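Local atomic coordinates of alkylpurine DNA glycosylase AlkC (Pseudomonas fluorescens, PDB entry 5VHV), a protein that probably excises alkylated purine bases from DNA in base excision repair, without flipping the damaged nucleotide out of the helix. Residues A292-K297 with R340-V345; H256-T261 with G353-E358; A263-G268 with Q326-M331. All coordinates share one frame; numbering follows the deposited sequence.

Contact 1. Residues A292-K297 with R340-V345. With nucleotides of chain C.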
loop_
_atom_site.group_PDB
_atom_site.type_symbol
_atom_site.label_atom_id
_atom_site.label_comp_id
_atom_site.label_asym_id
_atom_site.label_seq_id
_atom_site.Cartn_x
_atom_site.Cartn_y
_atom_site.Cartn_z
ATOM N N ALA A 292 -10.098 14.506 -13.614
ATOM C CA ALA A 292 -10.350 14.830 -12.223
ATOM C C ALA A 292 -11.792 15.264 -12.023
ATOM O O ALA A 292 -12.382 15.907 -12.892
ATOM C CB ALA A 292 -9.421 15.924 -11.739
ATOM N N ILE A 293 -12.349 14.908 -10.873
ATOM C CA ILE A 293 -13.676 15.361 -10.472
ATOM C C ILE A 293 -13.549 16.278 -9.265
ATOM O O ILE A 293 -12.915 15.927 -8.261
ATOM C CB ILE A 293 -14.613 14.186 -10.148
ATOM C CG1 ILE A 293 -14.727 13.258 -11.361
ATOM C CG2 ILE A 293 -15.994 14.737 -9.722
ATOM C CD1 ILE A 293 -15.641 12.035 -11.129
ATOM N N ASP A 294 -14.193 17.442 -9.351
ATOM C CA ASP A 294 -14.385 18.330 -8.209
ATOM C C ASP A 294 -15.651 17.896 -7.486
ATOM O O ASP A 294 -16.743 18.338 -7.821
ATOM C CB ASP A 294 -14.536 19.776 -8.672
ATOM C CG ASP A 294 -13.262 20.350 -9.259
ATOM O OD1 ASP A 294 -12.168 19.897 -8.885
ATOM O OD2 ASP A 294 -13.365 21.274 -10.093
ATOM N N TYR A 295 -15.526 17.001 -6.509
ATOM C CA TYR A 295 -16.714 16.530 -5.807
ATOM C C TYR A 295 -17.316 17.600 -4.891
ATOM O O TYR A 295 -16.598 18.324 -4.192
ATOM C CB TYR A 295 -16.358 15.319 -4.976
ATOM C CG TYR A 295 -16.164 14.050 -5.764
ATOM C CD1 TYR A 295 -17.259 13.263 -6.125
ATOM C CD2 TYR A 295 -14.896 13.619 -6.109
ATOM C CE1 TYR A 295 -17.082 12.070 -6.813
ATOM C CE2 TYR A 295 -14.704 12.421 -6.809
ATOM C CZ TYR A 295 -15.799 11.667 -7.149
ATOM O OH TYR A 295 -15.588 10.492 -7.802
ATOM N N VAL A 296 -18.653 17.659 -4.851
ATOM C CA VAL A 296 -19.340 18.405 -3.799
ATOM C C VAL A 296 -19.262 17.610 -2.504
ATOM O O VAL A 296 -19.574 16.410 -2.479
ATOM C CB VAL A 296 -20.807 18.666 -4.181
ATOM C CG1 VAL A 296 -21.532 19.476 -3.084
ATOM C CG2 VAL A 296 -20.906 19.363 -5.547
ATOM N N LYS A 297 -18.888 18.277 -1.413
ATOM C CA LYS A 297 -18.800 17.633 -0.110
ATOM C C LYS A 297 -19.856 18.215 0.822
ATOM O O LYS A 297 -20.625 19.119 0.461
ATOM C CB LYS A 297 -17.389 17.776 0.480
ATOM C CG LYS A 297 -16.249 17.311 -0.429
ATOM C CD LYS A 297 -16.408 15.855 -0.934
ATOM C CE LYS A 297 -16.578 14.845 0.196
ATOM N NZ LYS A 297 -16.389 13.429 -0.313
ATOM N N ARG A 340 -23.567 20.526 -8.678
ATOM C CA ARG A 340 -22.754 20.548 -9.885
ATOM C C ARG A 340 -21.396 19.921 -9.615
ATOM O O ARG A 340 -20.655 20.381 -8.738
ATOM C CB ARG A 340 -22.606 21.992 -10.376
ATOM C CG ARG A 340 -21.608 22.197 -11.532
ATOM C CD ARG A 340 -21.439 23.703 -11.847
ATOM N NE ARG A 340 -22.715 24.273 -12.225
ATOM C CZ ARG A 340 -23.164 25.464 -11.857
ATOM N NH1 ARG A 340 -22.437 26.277 -11.083
ATOM N NH2 ARG A 340 -24.366 25.838 -12.265
ATOM N N HIS A 341 -21.070 18.888 -10.386
ATOM C CA HIS A 341 -19.788 18.204 -10.323
ATOM C C HIS A 341 -19.033 18.502 -11.611
ATOM O O HIS A 341 -19.510 18.174 -12.704
ATOM C CB HIS A 341 -19.980 16.700 -10.152
ATOM C CG HIS A 341 -20.362 16.292 -8.762
ATOM N ND1 HIS A 341 -21.561 16.657 -8.184
ATOM C CD2 HIS A 341 -19.708 15.546 -7.834
ATOM C CE1 HIS A 341 -21.624 16.167 -6.957
ATOM N NE2 HIS A 341 -20.513 15.488 -6.717
ATOM N N VAL A 342 -17.866 19.118 -11.487
ATOM C CA VAL A 342 -17.059 19.486 -12.647
ATOM C C VAL A 342 -16.003 18.409 -12.884
ATOM O O VAL A 342 -15.363 17.934 -11.941
ATOM C CB VAL A 342 -16.419 20.870 -12.455
ATOM C CG1 VAL A 342 -15.589 21.247 -13.694
ATOM C CG2 VAL A 342 -17.502 21.927 -12.195
ATOM N N VAL A 343 -15.816 18.044 -14.154
ATOM C CA VAL A 343 -14.889 16.995 -14.595
ATOM C C VAL A 343 -13.857 17.656 -15.496
ATOM O O VAL A 343 -14.232 18.317 -16.478
ATOM C CB VAL A 343 -15.618 15.870 -15.347
ATOM C CG1 VAL A 343 -14.649 14.763 -15.754
ATOM C CG2 VAL A 343 -16.725 15.308 -14.487
ATOM N N HIS A 344 -12.572 17.519 -15.149
ATOM C CA HIS A 344 -11.480 18.114 -15.920
ATOM C C HIS A 344 -10.675 17.033 -16.636
ATOM O O HIS A 344 -10.375 15.990 -16.051
ATOM C CB HIS A 344 -10.520 18.907 -15.032
ATOM C CG HIS A 344 -11.189 19.911 -14.144
ATOM N ND1 HIS A 344 -11.458 21.199 -14.547
ATOM C CD2 HIS A 344 -11.617 19.819 -12.864
ATOM C CE1 HIS A 344 -12.041 21.854 -13.559
ATOM N NE2 HIS A 344 -12.154 21.035 -12.528
ATOM N N VAL A 345 -10.307 17.288 -17.898
ATOM C CA VAL A 345 -9.454 16.377 -18.673
ATOM C C VAL A 345 -8.016 16.863 -18.565
ATOM O O VAL A 345 -7.732 18.046 -18.794
ATOM C CB VAL A 345 -9.895 16.294 -20.147
ATOM C CG1 VAL A 345 -8.906 15.491 -20.971
ATOM C CG2 VAL A 345 -11.269 15.644 -20.255
ATOM P P DT C 3 -17.765 14.519 3.861
ATOM O OP1 DT C 3 -18.041 15.799 3.165
ATOM O OP2 DT C 3 -18.514 13.287 3.596
ATOM O "O5'" DT C 3 -16.234 14.103 3.725
ATOM C "C5'" DT C 3 -15.267 15.091 3.864
ATOM C "C4'" DT C 3 -13.875 14.503 3.835
ATOM O "O4'" DT C 3 -13.669 13.660 4.981
ATOM C "C3'" DT C 3 -13.571 13.607 2.637
ATOM O "O3'" DT C 3 -12.899 14.352 1.646
ATOM C "C2'" DT C 3 -12.708 12.468 3.223
ATOM C "C1'" DT C 3 -12.561 12.854 4.694
ATOM N N1 DT C 3 -12.556 11.733 5.676
ATOM C C2 DT C 3 -11.395 11.459 6.371
ATOM O O2 DT C 3 -10.344 12.039 6.164
ATOM N N3 DT C 3 -11.502 10.456 7.294
ATOM C C4 DT C 3 -12.627 9.728 7.605
ATOM O O4 DT C 3 -12.616 8.845 8.456
ATOM C C5 DT C 3 -13.820 10.081 6.857
ATOM C C7 DT C 3 -15.101 9.358 7.097
ATOM C C6 DT C 3 -13.728 11.060 5.945
ATOM P P DC C 4 -12.636 13.742 0.184
ATOM O OP1 DC C 4 -12.312 14.944 -0.619
ATOM O OP2 DC C 4 -13.693 12.788 -0.229
ATOM O "O5'" DC C 4 -11.282 12.931 0.378
ATOM C "C5'" DC C 4 -10.091 13.647 0.695
ATOM C "C4'" DC C 4 -8.973 12.686 1.021
ATOM O "O4'" DC C 4 -9.267 11.989 2.251
ATOM C "C3'" DC C 4 -8.762 11.610 -0.043
ATOM O "O3'" DC C 4 -7.514 11.823 -0.679
ATOM C "C2'" DC C 4 -8.820 10.282 0.726
ATOM C "C1'" DC C 4 -8.694 10.711 2.173
ATOM N N1 DC C 4 -9.381 9.816 3.151
ATOM C C2 DC C 4 -8.640 9.275 4.203
ATOM O O2 DC C 4 -7.436 9.550 4.296
ATOM N N3 DC C 4 -9.259 8.482 5.107
ATOM C C4 DC C 4 -10.556 8.206 4.976
ATOM N N4 DC C 4 -11.108 7.395 5.889
ATOM C C5 DC C 4 -11.341 8.749 3.905
ATOM C C6 DC C 4 -10.716 9.532 3.015
HETATM O O HOH W 1 -17.835 20.506 -8.686
HETATM O O HOH W 2 -20.282 14.457 -4.042
#
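A292 and I293 run antiparallel to V343 and H344, with the short strand axes 4.8 Å apart at closest approach and their directions 156° apart. This joins strands 285-294 and 339-347 in the C-terminal beta domain, consistent with an immunoglobulin-like fold. A292 and H344 form a hydrogen-bonded pair: A292 N donates to H344 O at 2.9 Å, and H344 N donates to A292 O at 2.8 Å. I293 and V343 make the next, non-hydrogen-bonded pair, with I293 CG1 4.2 Å from V343 CG2. On the face of A292, H344 NE2 donates to D294 OD2 at 2.7 Å. H344 CG is anti to the carbonyl carbon, beside the backbone N (chi1 -51°), and from there the ring reaches D294. OD2 lies in the imidazole plane, but NE2 meets it from above the carboxylate plane. An alanine at D294 would probably leave H344 NE2 without this acceptor and its ring freer to turn. One water accepts from V342 N and donates to D294 O and R340 O. H341 ND1 is hydrogen-bonded to G339 O, and its ring stacks with F357. K297 NZ donates to OP2 of DC4 of chain C at 2.8 Å. The V296 side chain crosses that of H341 at about a right angle and makes a CH-pi contact: V296 CG2 lies over one face, 4.0 Å from the centroid of the H341 ring.

Contact 2. Residues H256-T261 with G353-E358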
loop_
_atom_site.group_PDB
_atom_site.type_symbol
_atom_site.label_atom_id
_atom_site.label_comp_id
_atom_site.label_asym_id
_atom_site.label_seq_id
_atom_site.Cartn_x
_atom_site.Cartn_y
_atom_site.Cartn_z
ATOM N N HIS A 256 -11.569 17.176 -28.971
ATOM C CA HIS A 256 -12.854 17.300 -29.657
ATOM C C HIS A 256 -13.924 16.483 -28.951
ATOM O O HIS A 256 -13.629 15.491 -28.275
ATOM C CB HIS A 256 -12.795 16.818 -31.118
ATOM C CG HIS A 256 -11.727 17.470 -31.931
ATOM N ND1 HIS A 256 -11.786 18.795 -32.311
ATOM C CD2 HIS A 256 -10.575 16.980 -32.441
ATOM C CE1 HIS A 256 -10.714 19.091 -33.024
ATOM N NE2 HIS A 256 -9.964 18.007 -33.118
ATOM N N HIS A 257 -15.173 16.907 -29.129
ATOM C CA HIS A 257 -16.333 16.122 -28.707
ATOM C C HIS A 257 -16.392 15.916 -27.192
ATOM O O HIS A 257 -16.972 14.933 -26.726
ATOM C CB HIS A 257 -16.365 14.741 -29.388
ATOM C CG HIS A 257 -16.142 14.769 -30.871
ATOM N ND1 HIS A 257 -16.871 15.569 -31.721
ATOM C CD2 HIS A 257 -15.299 14.055 -31.657
ATOM C CE1 HIS A 257 -16.462 15.377 -32.966
ATOM N NE2 HIS A 257 -15.512 14.459 -32.952
ATOM N N LEU A 258 -15.804 16.787 -26.379
ATOM C CA LEU A 258 -15.745 16.500 -24.946
ATOM C C LEU A 258 -17.146 16.550 -24.361
ATOM O O LEU A 258 -17.886 17.506 -24.593
ATOM C CB LEU A 258 -14.835 17.499 -24.227
ATOM C CG LEU A 258 -14.857 17.428 -22.687
ATOM C CD1 LEU A 258 -14.388 16.092 -22.184
ATOM C CD2 LEU A 258 -14.016 18.521 -22.036
ATOM N N MET A 259 -17.534 15.499 -23.653
ATOM C CA MET A 259 -18.839 15.504 -23.018
ATOM C C MET A 259 -18.844 14.573 -21.819
ATOM O O MET A 259 -18.054 13.621 -21.729
ATOM C CB MET A 259 -19.937 15.098 -24.011
ATOM C CG MET A 259 -19.915 13.653 -24.430
ATOM S SD MET A 259 -21.167 13.294 -25.724
ATOM C CE MET A 259 -20.334 13.950 -27.155
ATOM N N VAL A 260 -19.744 14.867 -20.893
ATOM C CA VAL A 260 -20.131 13.935 -19.843
ATOM C C VAL A 260 -21.628 13.721 -19.978
ATOM O O VAL A 260 -22.387 14.691 -20.092
ATOM C CB VAL A 260 -19.749 14.458 -18.446
ATOM C CG1 VAL A 260 -20.296 13.559 -17.361
ATOM C CG2 VAL A 260 -18.241 14.545 -18.313
ATOM N N THR A 261 -22.044 12.466 -20.033
ATOM C CA THR A 261 -23.451 12.130 -20.142
ATOM C C THR A 261 -23.797 11.053 -19.131
ATOM O O THR A 261 -22.937 10.233 -18.775
ATOM C CB THR A 261 -23.805 11.629 -21.543
ATOM O OG1 THR A 261 -23.084 10.431 -21.796
ATOM C CG2 THR A 261 -23.426 12.641 -22.569
ATOM N N GLY A 353 -9.738 20.736 -20.857
ATOM C CA GLY A 353 -11.143 21.074 -20.988
ATOM C C GLY A 353 -11.890 20.557 -19.785
ATOM O O GLY A 353 -11.341 19.826 -18.953
ATOM N N SER A 354 -13.158 20.957 -19.693
ATOM C CA SER A 354 -13.996 20.516 -18.587
ATOM C C SER A 354 -15.429 20.326 -19.056
ATOM O O SER A 354 -15.864 20.889 -20.062
ATOM C CB SER A 354 -13.956 21.521 -17.429
ATOM O OG SER A 354 -14.311 22.808 -17.893
ATOM N N ALA A 355 -16.163 19.529 -18.287
ATOM C CA ALA A 355 -17.586 19.312 -18.498
ATOM C C ALA A 355 -18.219 19.109 -17.132
ATOM O O ALA A 355 -17.534 19.080 -16.113
ATOM C CB ALA A 355 -17.852 18.127 -19.432
ATOM N N GLU A 356 -19.543 19.016 -17.102
ATOM C CA GLU A 356 -20.246 19.012 -15.828
ATOM C C GLU A 356 -21.299 17.919 -15.826
ATOM O O GLU A 356 -21.869 17.585 -16.864
ATOM C CB GLU A 356 -20.955 20.351 -15.544
ATOM C CG GLU A 356 -20.074 21.576 -15.590
ATOM C CD GLU A 356 -19.773 22.030 -17.000
ATOM O OE1 GLU A 356 -20.722 22.187 -17.803
ATOM O OE2 GLU A 356 -18.573 22.216 -17.306
ATOM N N PHE A 357 -21.582 17.402 -14.643
ATOM C CA PHE A 357 -22.823 16.674 -14.422
ATOM C C PHE A 357 -23.426 17.121 -13.101
ATOM O O PHE A 357 -22.714 17.502 -12.170
ATOM C CB PHE A 357 -22.624 15.153 -14.443
ATOM C CG PHE A 357 -21.810 14.593 -13.300
ATOM C CD1 PHE A 357 -20.426 14.502 -13.377
ATOM C CD2 PHE A 357 -22.435 14.095 -12.161
ATOM C CE1 PHE A 357 -19.686 13.964 -12.335
ATOM C CE2 PHE A 357 -21.709 13.550 -11.138
ATOM C CZ PHE A 357 -20.326 13.475 -11.223
ATOM N N GLU A 358 -24.754 17.067 -13.037
ATOM C CA GLU A 358 -25.491 17.412 -11.835
ATOM C C GLU A 358 -25.910 16.134 -11.124
ATOM O O GLU A 358 -26.505 15.247 -11.742
ATOM C CB GLU A 358 -26.727 18.237 -12.178
ATOM C CG GLU A 358 -27.499 18.719 -10.961
ATOM C CD GLU A 358 -26.939 20.006 -10.353
ATOM O OE1 GLU A 358 -26.077 20.683 -10.978
ATOM O OE2 GLU A 358 -27.384 20.341 -9.238
HETATM O O HOH W 3 -23.290 17.074 -19.223
#
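V260 O and E356 O face a shared water, which lies 2.7 Å from V260 O and 2.8 Å from E356 O. The water sits between two parallel strands, 253-265 and 350-359, that are neighbours in the sheet of the C-terminal beta domain. The axes of the segments 258-261 and 353-358 come within 6.2 Å, and their directions differ by 15°. No direct hydrogen bond joins the two segments; they meet through apolar side chains and the water. Here M259 pairs with S274, and A355 with V343. Farther along, A263 and I265 of strand 253-265 bond E358.

L258 brings a single methyl across. L258 CG is anti to the backbone N (chi1 171°), which carries the branch toward 353-358; L258 CD2 then lies 3.5 Å from S354 N. L258 CD2 is also 3.7 Å from the carbonyl carbon C of G353. G353 has no side chain, and a CB there would sit tightly against L258 CD2. The buried V260 divides its two methyls. V260 CG2 meets A355 CB at 3.8 Å, while CG1 turns to F357. The F357 side chain also touches V343, I265 and I271, on strands 339-347, 253-265 and 270-279, so V260 belongs to a larger apolar cluster. V260 and F357 approach obliquely, and V260 CG1 is 4.1 Å from both CB and CD1 of F357.

Contact 3. Residues A263-G268 with Q326-M331. With nucleotides of chain D.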
loop_
_atom_site.group_PDB
_atom_site.type_symbol
_atom_site.label_atom_id
_atom_site.label_comp_id
_atom_site.label_asym_id
_atom_site.label_seq_id
_atom_site.Cartn_x
_atom_site.Cartn_y
_atom_site.Cartn_z
ATOM N N ALA A 263 -26.335 14.474 -18.433
ATOM C CA ALA A 263 -26.056 15.760 -17.795
ATOM C C ALA A 263 -26.519 15.783 -16.344
ATOM O O ALA A 263 -25.979 16.542 -15.531
ATOM C CB ALA A 263 -26.747 16.871 -18.585
ATOM N N VAL A 264 -27.524 14.976 -16.007
ATOM C CA VAL A 264 -28.105 14.933 -14.669
ATOM C C VAL A 264 -28.336 13.477 -14.300
ATOM O O VAL A 264 -28.955 12.733 -15.071
ATOM C CB VAL A 264 -29.433 15.714 -14.601
ATOM C CG1 VAL A 264 -29.913 15.809 -13.156
ATOM C CG2 VAL A 264 -29.276 17.098 -15.224
ATOM N N ILE A 265 -27.859 13.074 -13.119
ATOM C CA ILE A 265 -28.003 11.702 -12.652
ATOM C C ILE A 265 -28.554 11.687 -11.233
ATOM O O ILE A 265 -28.407 12.643 -10.469
ATOM C CB ILE A 265 -26.678 10.904 -12.688
ATOM C CG1 ILE A 265 -25.590 11.603 -11.869
ATOM C CG2 ILE A 265 -26.230 10.662 -14.110
ATOM C CD1 ILE A 265 -24.506 10.626 -11.393
ATOM N N ASN A 266 -29.199 10.575 -10.892
ATOM C CA ASN A 266 -29.429 10.219 -9.501
ATOM C C ASN A 266 -28.253 9.411 -8.984
ATOM O O ASN A 266 -27.558 8.725 -9.739
ATOM C CB ASN A 266 -30.711 9.401 -9.342
ATOM C CG ASN A 266 -31.921 10.130 -9.837
ATOM O OD1 ASN A 266 -32.113 11.295 -9.532
ATOM N ND2 ASN A 266 -32.742 9.449 -10.622
ATOM N N LEU A 267 -28.042 9.485 -7.678
ATOM C CA LEU A 267 -27.048 8.646 -7.042
ATOM C C LEU A 267 -27.334 7.187 -7.366
ATOM O O LEU A 267 -28.486 6.740 -7.318
ATOM C CB LEU A 267 -27.069 8.893 -5.535
ATOM C CG LEU A 267 -25.850 8.561 -4.685
ATOM C CD1 LEU A 267 -24.574 9.119 -5.266
ATOM C CD2 LEU A 267 -26.050 9.100 -3.265
ATOM N N GLY A 268 -26.286 6.455 -7.725
ATOM C CA GLY A 268 -26.388 5.086 -8.164
ATOM C C GLY A 268 -26.216 4.888 -9.652
ATOM O O GLY A 268 -25.987 3.744 -10.083
ATOM N N GLN A 326 -18.091 5.784 -15.214
ATOM C CA GLN A 326 -17.840 5.783 -13.771
ATOM C C GLN A 326 -19.155 5.649 -13.028
ATOM O O GLN A 326 -20.129 6.327 -13.349
ATOM C CB GLN A 326 -17.089 7.044 -13.314
ATOM C CG GLN A 326 -16.503 6.927 -11.912
ATOM C CD GLN A 326 -15.755 8.166 -11.474
ATOM O OE1 GLN A 326 -15.082 8.823 -12.275
ATOM N NE2 GLN A 326 -15.902 8.515 -10.199
ATOM N N HIS A 327 -19.179 4.754 -12.053
ATOM C CA HIS A 327 -20.388 4.428 -11.304
ATOM C C HIS A 327 -20.429 5.310 -10.060
ATOM O O HIS A 327 -19.616 5.142 -9.148
ATOM C CB HIS A 327 -20.380 2.945 -10.961
ATOM C CG HIS A 327 -21.556 2.477 -10.155
ATOM N ND1 HIS A 327 -21.541 1.276 -9.481
ATOM C CD2 HIS A 327 -22.773 3.027 -9.919
ATOM C CE1 HIS A 327 -22.697 1.100 -8.866
ATOM N NE2 HIS A 327 -23.463 2.150 -9.111
ATOM N N ILE A 328 -21.343 6.278 -10.037
ATOM C CA ILE A 328 -21.410 7.261 -8.956
ATOM C C ILE A 328 -22.435 6.771 -7.936
ATOM O O ILE A 328 -23.649 6.875 -8.149
ATOM C CB ILE A 328 -21.775 8.655 -9.470
ATOM C CG1 ILE A 328 -20.881 9.081 -10.640
ATOM C CG2 ILE A 328 -21.697 9.658 -8.328
ATOM C CD1 ILE A 328 -19.405 9.225 -10.293
ATOM N N ARG A 329 -21.946 6.256 -6.815
ATOM C CA ARG A 329 -22.812 5.723 -5.779
ATOM C C ARG A 329 -22.083 5.858 -4.450
ATOM O O ARG A 329 -20.856 5.864 -4.408
ATOM C CB ARG A 329 -23.190 4.268 -6.068
ATOM C CG ARG A 329 -22.162 3.217 -5.673
ATOM C CD ARG A 329 -20.916 3.246 -6.547
ATOM N NE ARG A 329 -20.039 2.116 -6.259
ATOM C CZ ARG A 329 -18.855 1.924 -6.831
ATOM N NH1 ARG A 329 -18.398 2.779 -7.751
ATOM N NH2 ARG A 329 -18.124 0.871 -6.479
ATOM N N ASP A 330 -22.840 5.991 -3.369
ATOM C CA ASP A 330 -22.216 6.082 -2.057
ATOM C C ASP A 330 -21.462 4.799 -1.723
ATOM O O ASP A 330 -21.905 3.687 -2.019
ATOM C CB ASP A 330 -23.259 6.394 -0.989
ATOM C CG ASP A 330 -23.578 7.878 -0.910
ATOM O OD1 ASP A 330 -22.880 8.695 -1.549
ATOM O OD2 ASP A 330 -24.548 8.226 -0.229
ATOM N N MET A 331 -20.305 4.990 -1.115
ATOM C CA MET A 331 -19.298 3.972 -0.883
ATOM C C MET A 331 -18.731 4.207 0.496
ATOM O O MET A 331 -18.764 5.329 1.005
ATOM C CB MET A 331 -18.163 4.080 -1.903
ATOM C CG MET A 331 -18.556 3.621 -3.239
ATOM S SD MET A 331 -17.220 3.791 -4.372
ATOM C CE MET A 331 -17.232 5.507 -4.783
ATOM P P DC D 5 -15.888 1.184 -1.116
ATOM O OP1 DC D 5 -17.295 0.784 -1.042
ATOM O OP2 DC D 5 -15.336 2.399 -0.507
ATOM O "O5'" DC D 5 -15.018 0.134 -0.267
ATOM C "C5'" DC D 5 -15.178 -1.250 -0.480
ATOM C "C4'" DC D 5 -14.067 -2.006 0.237
ATOM O "O4'" DC D 5 -12.817 -1.739 -0.421
ATOM C "C3'" DC D 5 -13.848 -1.592 1.710
ATOM O "O3'" DC D 5 -14.176 -2.647 2.565
ATOM C "C2'" DC D 5 -12.355 -1.243 1.802
ATOM C "C1'" DC D 5 -11.805 -1.907 0.546
ATOM N N1 DC D 5 -10.560 -1.349 0.016
ATOM C C2 DC D 5 -9.505 -2.227 -0.295
ATOM O O2 DC D 5 -9.669 -3.464 -0.106
ATOM N N3 DC D 5 -8.355 -1.715 -0.784
ATOM C C4 DC D 5 -8.243 -0.391 -0.981
ATOM N N4 DC D 5 -7.081 0.088 -1.469
ATOM C C5 DC D 5 -9.312 0.511 -0.674
ATOM C C6 DC D 5 -10.439 -0.007 -0.186
ATOM P P DA D 4 -12.409 4.598 -5.737
ATOM O OP1 DA D 4 -13.621 5.397 -5.968
ATOM O OP2 DA D 4 -11.223 5.093 -5.011
ATOM O "O5'" DA D 4 -12.797 3.233 -5.036
ATOM C "C5'" DA D 4 -13.889 2.482 -5.558
ATOM C "C4'" DA D 4 -14.234 1.314 -4.646
ATOM O "O4'" DA D 4 -13.212 0.286 -4.742
ATOM C "C3'" DA D 4 -14.346 1.659 -3.182
ATOM O "O3'" DA D 4 -15.428 0.920 -2.613
ATOM C "C2'" DA D 4 -12.984 1.270 -2.605
ATOM C "C1'" DA D 4 -12.631 0.047 -3.466
ATOM N N9 DA D 4 -11.209 -0.166 -3.719
ATOM C C8 DA D 4 -10.298 0.769 -4.078
ATOM N N7 DA D 4 -9.109 0.285 -4.302
ATOM C C5 DA D 4 -9.267 -1.078 -4.132
ATOM C C6 DA D 4 -8.361 -2.132 -4.231
ATOM N N6 DA D 4 -7.087 -1.938 -4.574
ATOM N N1 DA D 4 -8.809 -3.376 -3.995
ATOM C C2 DA D 4 -10.106 -3.542 -3.679
ATOM N N3 DA D 4 -11.056 -2.609 -3.534
ATOM C C4 DA D 4 -10.549 -1.382 -3.779
#
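G268 and R329 bring the two backbones closest, with their CA atoms 4.3 Å apart. The touching parts run 69° apart, and most of the contact is made by the chain that follows the strands. One backbone bond crosses it: G268 N donates to I328 O at 2.7 Å, in the carbonyl plane. At the backbone angles of G268 a side chain would jam against the carbonyl O of L267.

I265 and I328 meet at about a right angle, I265 CD1 lying 3.9 Å from I328 CB. I265 CG1 stands between the backbone N and the carbonyl carbon (chi1 57°), and from it CD1 reaches I328. L267 splits its methyls. CD1 rests beside I328 O and R329 CA. L267 CD2 lies against the carboxylate of D330, 3.5 Å from D330 OD2, while D330 OD1 is hydrogen-bonded to H336 N. G268 O lies at the edge of the H327 imidazole, 3.1 Å from H327 NE2.

Within 326-331 the side chains pack in layers. R329 CD sits over the centre of the H327 ring. R329 NH1 donates to H327 O at 3.0 Å. H327 O lies in the guanidinium plane, and the bond probably limits rotation of the group. H327 ND1 lies over one face of the guanidinium, offset toward the rim, and M331 SD covers the opposite face over its centre. M331 then touches the DNA, with M331 SD 3.8 Å from C5' of DA4 of chain D.

In the C-terminal beta domain the contact lies at the ends of strands 253-265 and 319-327. Strand 270-279 stands between them in the sheet. I265 packs on I271 of that strand. Q326 makes a backbone bond to I271, and I328 makes one to E269, just before the strand. I265 and L267 also touch L359 of strand 350-359, on the other flank of strand 253-265.

In the fold
All three contacts lie on or just beyond strands of the C-terminal beta domain, within residues 253-359. Centres of contacts 1 and 2 are about 11 Å apart, those of 1 and 3 about 13 Å, and those of 2 and 3 about 15 Å. Strands 339-347 and 350-359 are neighbours and connect contact 1 to contact 2. Strand 253-265 serves both contacts 2 and 3. Along the chain, contact 2 encloses the other two, whose segments alternate, so the domain is closed by its first and last strands. Contacts 1 and 3 also reach DNA, through K297 on chain C and M331 on chain D, which links the domain to both DNA chains.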